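Local coordinates for protein tRNA(Ile2) 2-agmatinylcytidine synthetase TiaS (Archaeoglobus fulgidus, PDB 5XOB) that catalyses the ATP-dependent attachment of agmatine to the wobble cytidine of an isoleucine tRNA, changing the codon it reads from AUG to AUA, at residues D73-V78 / P92-V97; V103-F108 / L123-K128; T191-D196 / S405-R410; Y278-E281 / V285-E288. All blocks are in the same frame, centred on the assembly; numbering follows the deposited sequence.

Interaction 1 (D73-V78 / P92-V97)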
loop_
_atom_site.group_PDB
_atom_site.type_symbol
_atom_site.label_atom_id
_atom_site.label_comp_id
_atom_site.label_asym_id
_atom_site.label_seq_id
_atom_site.Cartn_x
_atom_site.Cartn_y
_atom_site.Cartn_z
ATOM N N ASP A 73 17.416 -1.399 -29.489
ATOM C CA ASP A 73 18.662 -2.154 -29.470
ATOM C C ASP A 73 19.431 -1.899 -28.185
ATOM O O ASP A 73 19.902 -2.834 -27.544
ATOM C CB ASP A 73 19.551 -1.760 -30.666
ATOM C CG ASP A 73 19.040 -2.297 -32.014
ATOM O OD1 ASP A 73 18.217 -3.244 -32.039
ATOM O OD2 ASP A 73 19.490 -1.768 -33.061
ATOM N N VAL A 74 19.557 -0.630 -27.812
ATOM C CA VAL A 74 20.305 -0.272 -26.618
ATOM C C VAL A 74 19.699 -0.955 -25.406
ATOM O O VAL A 74 20.387 -1.662 -24.671
ATOM C CB VAL A 74 20.321 1.246 -26.382
ATOM C CG1 VAL A 74 20.829 1.562 -24.980
ATOM C CG2 VAL A 74 21.199 1.934 -27.416
ATOM N N VAL A 75 18.402 -0.740 -25.213
ATOM C CA VAL A 75 17.673 -1.347 -24.102
ATOM C C VAL A 75 17.749 -2.862 -24.185
ATOM O O VAL A 75 17.958 -3.541 -23.177
ATOM C CB VAL A 75 16.197 -0.906 -24.091
ATOM C CG1 VAL A 75 15.392 -1.708 -23.076
ATOM C CG2 VAL A 75 16.102 0.579 -23.776
ATOM N N ASN A 76 17.589 -3.386 -25.393
ATOM C CA ASN A 76 17.654 -4.822 -25.607
ATOM C C ASN A 76 18.925 -5.440 -25.038
ATOM O O ASN A 76 18.889 -6.461 -24.358
ATOM C CB ASN A 76 17.574 -5.124 -27.096
ATOM C CG ASN A 76 17.580 -6.605 -27.378
ATOM O OD1 ASN A 76 16.941 -7.379 -26.674
ATOM N ND2 ASN A 76 18.308 -7.012 -28.404
ATOM N N GLU A 77 20.045 -4.792 -25.322
ATOM C CA GLU A 77 21.356 -5.288 -24.939
ATOM C C GLU A 77 21.569 -5.182 -23.439
ATOM O O GLU A 77 22.181 -6.061 -22.827
ATOM C CB GLU A 77 22.432 -4.506 -25.689
ATOM C CG GLU A 77 22.419 -4.784 -27.187
ATOM C CD GLU A 77 23.169 -3.755 -28.020
ATOM O OE1 GLU A 77 23.928 -2.926 -27.458
ATOM O OE2 GLU A 77 22.988 -3.782 -29.262
ATOM N N VAL A 78 21.058 -4.097 -22.863
ATOM C CA VAL A 78 21.048 -3.906 -21.413
ATOM C C VAL A 78 20.360 -5.080 -20.729
ATOM O O VAL A 78 20.812 -5.569 -19.689
ATOM C CB VAL A 78 20.295 -2.617 -21.023
ATOM C CG1 VAL A 78 20.108 -2.528 -19.511
ATOM C CG2 VAL A 78 21.039 -1.391 -21.539
ATOM N N PRO A 92 11.094 -10.470 -19.058
ATOM C CA PRO A 92 11.290 -9.061 -19.378
ATOM C C PRO A 92 10.448 -8.569 -20.549
ATOM O O PRO A 92 10.276 -9.270 -21.549
ATOM C CB PRO A 92 12.774 -8.987 -19.735
ATOM C CG PRO A 92 13.393 -10.124 -19.005
ATOM C CD PRO A 92 12.369 -11.207 -19.055
ATOM N N GLY A 93 9.914 -7.370 -20.402
ATOM C CA GLY A 93 9.178 -6.728 -21.468
ATOM C C GLY A 93 9.592 -5.282 -21.515
ATOM O O GLY A 93 9.955 -4.697 -20.493
ATOM N N ALA A 94 9.557 -4.707 -22.704
ATOM C CA ALA A 94 9.785 -3.288 -22.834
ATOM C C ALA A 94 9.089 -2.746 -24.058
ATOM O O ALA A 94 8.952 -3.432 -25.065
ATOM C CB ALA A 94 11.271 -2.988 -22.883
ATOM N N VAL A 95 8.641 -1.503 -23.948
ATOM C CA VAL A 95 7.947 -0.830 -25.034
ATOM C C VAL A 95 8.497 0.567 -25.254
ATOM O O VAL A 95 9.133 1.160 -24.373
ATOM C CB VAL A 95 6.438 -0.735 -24.767
ATOM C CG1 VAL A 95 5.822 -2.126 -24.750
ATOM C CG2 VAL A 95 6.158 0.001 -23.462
ATOM N N PHE A 96 8.228 1.086 -26.446
ATOM C CA PHE A 96 8.823 2.334 -26.898
ATOM C C PHE A 96 7.748 3.125 -27.623
ATOM O O PHE A 96 7.370 2.783 -28.740
ATOM C CB PHE A 96 10.034 2.020 -27.785
ATOM C CG PHE A 96 10.939 0.973 -27.191
ATOM C CD1 PHE A 96 11.991 1.331 -26.348
ATOM C CD2 PHE A 96 10.701 -0.378 -27.423
ATOM C CE1 PHE A 96 12.805 0.364 -25.781
ATOM C CE2 PHE A 96 11.506 -1.349 -26.853
ATOM C CZ PHE A 96 12.564 -0.977 -26.032
ATOM N N VAL A 97 7.260 4.178 -26.970
ATOM C CA VAL A 97 5.995 4.823 -27.333
ATOM C C VAL A 97 6.187 6.322 -27.550
ATOM O O VAL A 97 6.812 6.986 -26.728
ATOM C CB VAL A 97 4.936 4.589 -26.215
ATOM C CG1 VAL A 97 3.665 5.394 -26.454
ATOM C CG2 VAL A 97 4.595 3.106 -26.092
#
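The Phe96 ring meets Val75 with its edge: Val75 CB lies in the ring plane, 4.0 Å from Phe96 CE1, and Val75 CG2 stays close to that plane, 3.9 Å from the same atom. No atom of helical segment 73-78 lies over either face, and the two side chains approach from opposite directions. Val75 holds CG1 opposite its backbone N (chi1 171°), which leaves CG2 beside the N and within reach of CE1, while CG1 approaches Ala94 CB at 4.3 Å. A single valine thus bridges two strand residues, Ala94 and Phe96, two positions apart on one side of the strand. Leu134 of the adjacent strand also touches Phe96. Swapping the phenylalanine for an alanine would probably open a gap between helix and strand, leaving the CB and CG2 of Val75 without their partner. Val95 and Val97 face the other way, onto helix 141-150. Strand 93-98 bonds to strand 2-8 on one side, where Gly93 pairs with the magnesium ligand Asp8, and to Leu134 on the other. Helix 68-82 packed on this antiparallel part of the sheet makes an alpha-beta layered fold, consistent with the RRM-like TCKD domain.

Interaction 2 (V103-F108 / L123-K128)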
loop_
_atom_site.group_PDB
_atom_site.type_symbol
_atom_site.label_atom_id
_atom_site.label_comp_id
_atom_site.label_asym_id
_atom_site.label_seq_id
_atom_site.Cartn_x
_atom_site.Cartn_y
_atom_site.Cartn_z
ATOM N N VAL A 103 -0.809 8.840 -23.949
ATOM C CA VAL A 103 -2.121 9.213 -23.438
ATOM C C VAL A 103 -3.170 8.144 -23.765
ATOM O O VAL A 103 -4.012 7.837 -22.918
ATOM C CB VAL A 103 -2.541 10.626 -23.944
ATOM C CG1 VAL A 103 -2.796 10.631 -25.448
ATOM C CG2 VAL A 103 -3.754 11.154 -23.189
ATOM N N LYS A 104 -3.100 7.542 -24.954
ATOM C CA LYS A 104 -4.064 6.498 -25.332
ATOM C C LYS A 104 -3.988 5.241 -24.450
ATOM O O LYS A 104 -4.874 4.388 -24.512
ATOM C CB LYS A 104 -3.919 6.129 -26.813
ATOM C CG LYS A 104 -4.437 7.219 -27.739
ATOM C CD LYS A 104 -4.371 6.812 -29.201
ATOM C CE LYS A 104 -4.421 8.024 -30.127
ATOM N NZ LYS A 104 -3.703 7.775 -31.412
ATOM N N LEU A 105 -2.944 5.145 -23.626
ATOM C CA LEU A 105 -2.724 3.991 -22.748
ATOM C C LEU A 105 -3.175 4.184 -21.296
ATOM O O LEU A 105 -2.982 3.288 -20.470
ATOM C CB LEU A 105 -1.237 3.628 -22.730
ATOM C CG LEU A 105 -0.575 3.150 -24.020
ATOM C CD1 LEU A 105 0.909 2.930 -23.751
ATOM C CD2 LEU A 105 -1.223 1.872 -24.529
ATOM N N LYS A 106 -3.757 5.336 -20.976
ATOM C CA LYS A 106 -4.248 5.580 -19.617
ATOM C C LYS A 106 -5.214 4.483 -19.156
ATOM O O LYS A 106 -5.063 3.955 -18.057
ATOM C CB LYS A 106 -4.900 6.964 -19.496
ATOM C CG LYS A 106 -5.067 7.436 -18.062
ATOM C CD LYS A 106 -6.228 8.415 -17.900
ATOM C CE LYS A 106 -7.012 8.163 -16.614
ATOM N NZ LYS A 106 -7.709 6.838 -16.610
ATOM N N PRO A 107 -6.200 4.127 -20.000
ATOM C CA PRO A 107 -7.131 3.064 -19.615
ATOM C C PRO A 107 -6.449 1.725 -19.357
ATOM O O PRO A 107 -6.785 1.031 -18.398
ATOM C CB PRO A 107 -8.061 2.946 -20.837
ATOM C CG PRO A 107 -7.933 4.239 -21.565
ATOM C CD PRO A 107 -6.529 4.698 -21.323
ATOM N N PHE A 108 -5.514 1.360 -20.225
ATOM C CA PHE A 108 -4.754 0.136 -20.041
ATOM C C PHE A 108 -4.090 0.141 -18.668
ATOM O O PHE A 108 -4.280 -0.783 -17.874
ATOM C CB PHE A 108 -3.681 -0.023 -21.131
ATOM C CG PHE A 108 -2.990 -1.369 -21.107
ATOM C CD1 PHE A 108 -3.465 -2.425 -21.882
ATOM C CD2 PHE A 108 -1.886 -1.588 -20.289
ATOM C CE1 PHE A 108 -2.848 -3.662 -21.847
ATOM C CE2 PHE A 108 -1.267 -2.827 -20.254
ATOM C CZ PHE A 108 -1.747 -3.863 -21.033
ATOM N N LEU A 123 -0.653 -7.545 -26.158
ATOM C CA LEU A 123 -0.251 -7.794 -27.528
ATOM C C LEU A 123 -1.176 -7.133 -28.514
ATOM O O LEU A 123 -0.724 -6.575 -29.512
ATOM C CB LEU A 123 -0.219 -9.291 -27.809
ATOM C CG LEU A 123 0.848 -10.068 -27.039
ATOM C CD1 LEU A 123 0.646 -11.564 -27.246
ATOM C CD2 LEU A 123 2.246 -9.635 -27.459
ATOM N N PHE A 124 -2.472 -7.204 -28.249
ATOM C CA PHE A 124 -3.431 -6.582 -29.147
ATOM C C PHE A 124 -3.139 -5.095 -29.296
ATOM O O PHE A 124 -3.116 -4.556 -30.404
ATOM C CB PHE A 124 -4.859 -6.771 -28.646
ATOM C CG PHE A 124 -5.880 -6.004 -29.445
ATOM C CD1 PHE A 124 -6.298 -6.468 -30.686
ATOM C CD2 PHE A 124 -6.409 -4.813 -28.966
ATOM C CE1 PHE A 124 -7.230 -5.767 -31.430
ATOM C CE2 PHE A 124 -7.342 -4.106 -29.705
ATOM C CZ PHE A 124 -7.751 -4.583 -30.941
ATOM N N VAL A 125 -2.915 -4.444 -28.162
ATOM C CA VAL A 125 -2.651 -3.010 -28.128
ATOM C C VAL A 125 -1.389 -2.683 -28.915
ATOM O O VAL A 125 -1.353 -1.722 -29.689
ATOM C CB VAL A 125 -2.507 -2.514 -26.672
ATOM C CG1 VAL A 125 -2.014 -1.077 -26.616
ATOM C CG2 VAL A 125 -3.835 -2.629 -25.949
ATOM N N ILE A 126 -0.355 -3.491 -28.714
ATOM C CA ILE A 126 0.910 -3.284 -29.409
ATOM C C ILE A 126 0.726 -3.384 -30.921
ATOM O O ILE A 126 1.177 -2.507 -31.654
ATOM C CB ILE A 126 1.990 -4.266 -28.920
ATOM C CG1 ILE A 126 2.391 -3.899 -27.487
ATOM C CG2 ILE A 126 3.209 -4.207 -29.828
ATOM C CD1 ILE A 126 3.179 -4.960 -26.755
ATOM N N GLY A 127 0.063 -4.449 -31.376
ATOM C CA GLY A 127 -0.251 -4.619 -32.798
ATOM C C GLY A 127 -1.060 -3.455 -33.345
ATOM O O GLY A 127 -0.816 -2.972 -34.460
ATOM N N LYS A 128 -2.010 -2.994 -32.536
ATOM C CA LYS A 128 -2.924 -1.928 -32.920
ATOM C C LYS A 128 -2.227 -0.586 -33.138
ATOM O O LYS A 128 -2.635 0.193 -34.002
ATOM C CB LYS A 128 -4.026 -1.779 -31.866
ATOM C CG LYS A 128 -4.989 -0.637 -32.143
ATOM C CD LYS A 128 -6.291 -0.792 -31.379
ATOM C CE LYS A 128 -6.732 0.542 -30.802
ATOM N NZ LYS A 128 -7.990 0.432 -30.016
#
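Val125, the residue that meets both Leu105 and Phe108, stands in a turn of helix fastened by the shortest backbone hydrogen bonds of the two segments, Gly127 N to Leu123 O and Lys128 N to Phe124 O, each 2.9 Å. No hydrogen bond crosses between 103-108 and 123-128; this is apolar packing within the TCKD domain, joining the start of helix 106-114 and the 3-10 turn before it to helix 119-129. The two methyls of Val125 go to different partners. CG1, set opposite the backbone N (chi1 171°), touches Leu105 CD2 at 3.7 Å, whereas CG2, beside that N, reaches Phe108 CD1 at 4.1 Å. Both pairs of side chains meet at a slant. Phe108 extends its ring directly away from its own N (chi1 -172°), while Leu105 arrives only with the end of its branch. Leu105 CA and Val125 CA, the closest CA pair, are 8.8 Å apart, and the area buried is a modest 104 Å². Helix 141-150 also borders the contact: its Leu146 touches both Leu105 and Phe108, Val149 touches Leu105, and Leu142 meets Ile126. Ile126 also touches His133, and helix 119-129 thus contacts helix 141-150, strand 133-135 and the 103-108 region.

Interaction 3 (T191-D196 / S405-R410)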
loop_
_atom_site.group_PDB
_atom_site.type_symbol
_atom_site.label_atom_id
_atom_site.label_comp_id
_atom_site.label_asym_id
_atom_site.label_seq_id
_atom_site.Cartn_x
_atom_site.Cartn_y
_atom_site.Cartn_z
ATOM N N THR A 191 9.215 13.424 4.406
ATOM C CA THR A 191 9.459 12.005 4.211
ATOM C C THR A 191 8.426 11.307 5.073
ATOM O O THR A 191 8.008 11.854 6.091
ATOM C CB THR A 191 10.863 11.563 4.679
ATOM O OG1 THR A 191 10.902 11.457 6.113
ATOM C CG2 THR A 191 11.923 12.517 4.199
ATOM N N PHE A 192 8.013 10.105 4.685
ATOM C CA PHE A 192 7.037 9.364 5.475
ATOM C C PHE A 192 7.196 7.859 5.309
ATOM O O PHE A 192 7.806 7.390 4.345
ATOM C CB PHE A 192 5.624 9.795 5.093
ATOM C CG PHE A 192 5.264 9.482 3.677
ATOM C CD1 PHE A 192 4.691 8.257 3.353
ATOM C CD2 PHE A 192 5.503 10.401 2.663
ATOM C CE1 PHE A 192 4.357 7.951 2.043
ATOM C CE2 PHE A 192 5.172 10.103 1.348
ATOM C CZ PHE A 192 4.599 8.874 1.036
ATOM N N ASP A 193 6.646 7.113 6.263
ATOM C CA ASP A 193 6.657 5.652 6.226
ATOM C C ASP A 193 8.045 5.066 5.992
ATOM O O ASP A 193 8.209 4.086 5.264
ATOM C CB ASP A 193 5.681 5.137 5.157
ATOM C CG ASP A 193 4.249 5.137 5.629
ATOM O OD1 ASP A 193 4.017 4.945 6.843
ATOM O OD2 ASP A 193 3.350 5.310 4.780
ATOM N N ASN A 194 9.047 5.668 6.610
ATOM C CA ASN A 194 10.391 5.142 6.515
ATOM C C ASN A 194 10.818 4.486 7.826
ATOM O O ASN A 194 11.875 3.868 7.897
ATOM C CB ASN A 194 11.343 6.257 6.081
ATOM C CG ASN A 194 10.897 6.924 4.777
ATOM O OD1 ASN A 194 10.576 6.257 3.783
ATOM N ND2 ASN A 194 10.858 8.246 4.784
ATOM N N VAL A 195 9.957 4.578 8.837
ATOM C CA VAL A 195 10.257 4.106 10.185
ATOM C C VAL A 195 8.941 3.793 10.895
ATOM O O VAL A 195 7.929 4.455 10.632
ATOM C CB VAL A 195 11.060 5.191 10.953
ATOM C CG1 VAL A 195 10.452 5.510 12.314
ATOM C CG2 VAL A 195 12.523 4.800 11.084
ATOM N N ASP A 196 8.952 2.787 11.774
ATOM C CA ASP A 196 7.808 2.509 12.657
ATOM C C ASP A 196 8.258 2.715 14.084
ATOM O O ASP A 196 9.006 1.902 14.626
ATOM C CB ASP A 196 7.282 1.078 12.484
ATOM C CG ASP A 196 5.959 0.837 13.217
ATOM O OD1 ASP A 196 5.467 1.734 13.946
ATOM O OD2 ASP A 196 5.400 -0.269 13.056
ATOM N N SER A 405 -1.099 1.857 -0.404
ATOM C CA SER A 405 -1.936 2.390 0.672
ATOM C C SER A 405 -1.618 3.855 0.971
ATOM O O SER A 405 -0.501 4.175 1.410
ATOM C CB SER A 405 -1.761 1.576 1.961
ATOM O OG SER A 405 -2.189 0.235 1.801
ATOM N N LYS A 406 -2.606 4.724 0.735
ATOM C CA LYS A 406 -2.553 6.121 1.151
ATOM C C LYS A 406 -2.574 6.214 2.680
ATOM O O LYS A 406 -3.528 5.761 3.322
ATOM C CB LYS A 406 -3.728 6.905 0.569
ATOM C CG LYS A 406 -3.615 8.411 0.745
ATOM C CD LYS A 406 -4.604 9.137 -0.154
ATOM C CE LYS A 406 -4.377 10.639 -0.166
ATOM N NZ LYS A 406 -5.325 11.322 -1.092
ATOM N N PRO A 407 -1.512 6.790 3.274
ATOM C CA PRO A 407 -1.440 6.895 4.721
ATOM C C PRO A 407 -2.258 8.071 5.221
ATOM O O PRO A 407 -2.470 9.045 4.489
ATOM C CB PRO A 407 0.055 7.127 4.991
ATOM C CG PRO A 407 0.746 6.981 3.674
ATOM C CD PRO A 407 -0.283 7.300 2.648
ATOM N N LEU A 408 -2.698 7.983 6.470
ATOM C CA LEU A 408 -3.543 9.015 7.045
ATOM C C LEU A 408 -2.906 10.372 6.904
ATOM O O LEU A 408 -3.556 11.326 6.483
ATOM C CB LEU A 408 -3.835 8.722 8.516
ATOM C CG LEU A 408 -4.851 7.594 8.729
ATOM C CD1 LEU A 408 -5.146 7.399 10.208
ATOM C CD2 LEU A 408 -6.135 7.866 7.961
ATOM N N ILE A 409 -1.622 10.449 7.219
ATOM C CA ILE A 409 -0.923 11.718 7.190
ATOM C C ILE A 409 -1.103 12.471 5.862
ATOM O O ILE A 409 -1.090 13.702 5.851
ATOM C CB ILE A 409 0.573 11.534 7.519
ATOM C CG1 ILE A 409 1.188 12.853 7.990
ATOM C CG2 ILE A 409 1.342 10.967 6.331
ATOM C CD1 ILE A 409 0.625 13.351 9.304
ATOM N N ARG A 410 -1.292 11.745 4.757
ATOM C CA ARG A 410 -1.463 12.377 3.442
ATOM C C ARG A 410 -2.920 12.670 3.059
ATOM O O ARG A 410 -3.197 13.069 1.922
ATOM C CB ARG A 410 -0.834 11.513 2.343
ATOM C CG ARG A 410 0.658 11.255 2.498
ATOM C CD ARG A 410 1.391 11.378 1.169
ATOM N NE ARG A 410 0.602 10.894 0.038
ATOM C CZ ARG A 410 0.347 11.568 -1.086
ATOM N NH1 ARG A 410 0.838 12.784 -1.298
ATOM N NH2 ARG A 410 -0.401 10.999 -2.024
#
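Phe192 of the FLD domain, ahead of the short strand 195-196, packs against Pro407 and Arg410, which are joined across a 3-10 turn by the backbone bond from Arg410 N to Pro407 O (3.0 Å). The close-packed part is the ring of Phe192. Arg410 CD lies over one face, 4.0 Å from CE2, and Pro407 CG comes in obliquely from the same side of the ring plane, nearer the CD1/CE1 rim, 4.1 Å from CE1. The ring reaches both because its CG is tucked between backbone N and carbonyl carbon (chi1 64°). With alanine at Phe192, Arg410 CD would probably lose the ring face beneath it and Pro407 CG its aromatic neighbour, opening a gap between the two segments. The guanidinium, nearly parallel to the ring at 17°, is held elsewhere, by salt bridges to Asp155 and Glu219 and a hydrogen bond to the carbonyl of Ala247. The looser side is at Ile409, partly exposed, whose side chain leads away toward Tyr188; Ile409 CG2 comes no nearer than 4.6 Å to Phe192 CB. Asp193 is partly exposed too, yet makes a close touch: while OD1 salt-bridges Arg401, OD2 rests 3.3 Å from Pro407 CG.

Interaction 4 (Y278-E281 / V285-E288)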
loop_
_atom_site.group_PDB
_atom_site.type_symbol
_atom_site.label_atom_id
_atom_site.label_comp_id
_atom_site.label_asym_id
_atom_site.label_seq_id
_atom_site.Cartn_x
_atom_site.Cartn_y
_atom_site.Cartn_z
ATOM N N TYR A 278 -13.656 -11.504 16.284
ATOM C CA TYR A 278 -13.189 -12.663 17.023
ATOM C C TYR A 278 -11.781 -13.070 16.576
ATOM O O TYR A 278 -11.491 -13.138 15.378
ATOM C CB TYR A 278 -14.184 -13.818 16.865
ATOM C CG TYR A 278 -14.342 -14.326 15.450
ATOM C CD1 TYR A 278 -13.540 -15.363 14.976
ATOM C CD2 TYR A 278 -15.297 -13.781 14.584
ATOM C CE1 TYR A 278 -13.672 -15.840 13.684
ATOM C CE2 TYR A 278 -15.441 -14.254 13.285
ATOM C CZ TYR A 278 -14.624 -15.288 12.842
ATOM O OH TYR A 278 -14.736 -15.782 11.558
ATOM N N ASP A 279 -10.909 -13.337 17.550
ATOM C CA ASP A 279 -9.532 -13.737 17.256
ATOM C C ASP A 279 -9.524 -15.118 16.613
ATOM O O ASP A 279 -10.565 -15.772 16.533
ATOM C CB ASP A 279 -8.671 -13.732 18.518
ATOM C CG ASP A 279 -8.617 -12.373 19.174
ATOM O OD1 ASP A 279 -9.592 -11.600 19.037
ATOM O OD2 ASP A 279 -7.600 -12.073 19.826
ATOM N N ILE A 280 -8.362 -15.558 16.138
ATOM C CA ILE A 280 -8.283 -16.874 15.509
ATOM C C ILE A 280 -6.878 -17.486 15.509
ATOM O O ILE A 280 -5.866 -16.797 15.644
ATOM C CB ILE A 280 -8.874 -16.843 14.062
ATOM C CG1 ILE A 280 -9.837 -18.020 13.776
ATOM C CG2 ILE A 280 -7.769 -16.824 13.003
ATOM C CD1 ILE A 280 -10.480 -18.726 14.963
ATOM N N GLU A 281 -6.877 -18.808 15.379
ATOM C CA GLU A 281 -5.700 -19.662 15.188
ATOM C C GLU A 281 -4.294 -19.004 15.153
ATOM O O GLU A 281 -3.408 -19.461 15.874
ATOM C CB GLU A 281 -5.944 -20.558 13.957
ATOM C CG GLU A 281 -7.018 -21.630 14.204
ATOM C CD GLU A 281 -7.925 -21.899 13.008
ATOM O OE1 GLU A 281 -7.398 -22.142 11.899
ATOM O OE2 GLU A 281 -9.170 -21.886 13.184
ATOM N N VAL A 285 -7.906 -11.335 13.613
ATOM C CA VAL A 285 -9.135 -10.827 14.210
ATOM C C VAL A 285 -10.173 -10.608 13.112
ATOM O O VAL A 285 -10.043 -9.668 12.339
ATOM C CB VAL A 285 -8.850 -9.486 14.925
ATOM C CG1 VAL A 285 -10.096 -8.947 15.618
ATOM C CG2 VAL A 285 -7.703 -9.637 15.917
ATOM N N PHE A 286 -11.201 -11.454 13.041
ATOM C CA PHE A 286 -12.202 -11.350 11.967
ATOM C C PHE A 286 -13.492 -10.718 12.434
ATOM O O PHE A 286 -13.788 -10.695 13.621
ATOM C CB PHE A 286 -12.550 -12.719 11.392
ATOM C CG PHE A 286 -11.438 -13.355 10.631
ATOM C CD1 PHE A 286 -11.549 -13.577 9.265
ATOM C CD2 PHE A 286 -10.274 -13.738 11.279
ATOM C CE1 PHE A 286 -10.517 -14.172 8.561
ATOM C CE2 PHE A 286 -9.240 -14.330 10.581
ATOM C CZ PHE A 286 -9.358 -14.548 9.219
ATOM N N PHE A 287 -14.263 -10.226 11.473
ATOM C CA PHE A 287 -15.611 -9.769 11.731
ATOM C C PHE A 287 -16.347 -9.656 10.409
ATOM O O PHE A 287 -15.805 -10.027 9.368
ATOM C CB PHE A 287 -15.612 -8.446 12.504
ATOM C CG PHE A 287 -14.975 -7.308 11.777
ATOM C CD1 PHE A 287 -15.740 -6.467 10.983
ATOM C CD2 PHE A 287 -13.620 -7.048 11.917
ATOM C CE1 PHE A 287 -15.160 -5.399 10.321
ATOM C CE2 PHE A 287 -13.034 -5.981 11.261
ATOM C CZ PHE A 287 -13.805 -5.156 10.462
ATOM N N GLU A 288 -17.585 -9.179 10.462
ATOM C CA GLU A 288 -18.439 -9.098 9.288
ATOM C C GLU A 288 -19.295 -7.864 9.342
ATOM O O GLU A 288 -19.602 -7.346 10.414
ATOM C CB GLU A 288 -19.370 -10.303 9.194
ATOM C CG GLU A 288 -18.884 -11.437 8.307
ATOM C CD GLU A 288 -19.949 -12.501 8.083
ATOM O OE1 GLU A 288 -21.157 -12.176 8.190
ATOM O OE2 GLU A 288 -19.581 -13.663 7.797
#
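Tyr278 and Phe286 form an antiparallel hydrogen-bonded pair, Phe286 N donating to Tyr278 O over 2.9 Å and Tyr278 N to Phe286 O, an oxygen whose position is less certain, in a hairpin whose short strand segments run at 137° to one another.

The side chains of this pair share one side of the sheet. Phe286 CB sits over a face of the Tyr278 ring, displaced toward its rim and 3.6 Å from CZ, a CH-pi contact. The two rings are nearly parallel (22°) but slid so far, with centroids 5.9 Å apart, that they barely overlap. Tyr278 sends its ring across the neighbouring strand because CG lies between backbone N and carbonyl carbon (chi1 63°). Farther along, Ile280 CG2 touches Phe286 CE2 at 3.8 Å. On the other side of the sheet, Asp279 and Val285 lie alongside each other, Asp279 OD1 being 4.1 Å from Val285 CG2; the aspartate is salt-bridged through OD2 to Arg312 of helix 307-313, which also packs on Val285. Val285 CA adds a CA-H...O contact to Tyr278 O at 3.5 Å.

The hairpin belongs to the OB domain. Its backbone bonds tie the strands together, while the side bearing Tyr278 and Phe286 presents a partly exposed, largely aromatic patch, which is consistent with a surface able to meet nucleic acid, though no such partner is bound here.

In the fold
Along the chain the first two contacts come in series, followed by interaction 3, which spans a long stretch of sequence containing interaction 4. Interactions 1 and 2 share the TCKD domain: their centres are about 17 Å apart, and helix 141-150 meets residues of both, strand 93-98 in one and the 103-108 and 119-129 regions in the other. Interaction 3, centre to centre about 34 Å from interaction 1 and about 10 Å from the centre of the chain, joins the FLD domain to the C-terminal loop before strand 416-417. Interaction 4 sits in the OB domain, its centre about 48 Å from that of interaction 1, across the chain's centre, and about 26 Å from that of interaction 3. The chain's tail is thereby brought back onto the FLD domain.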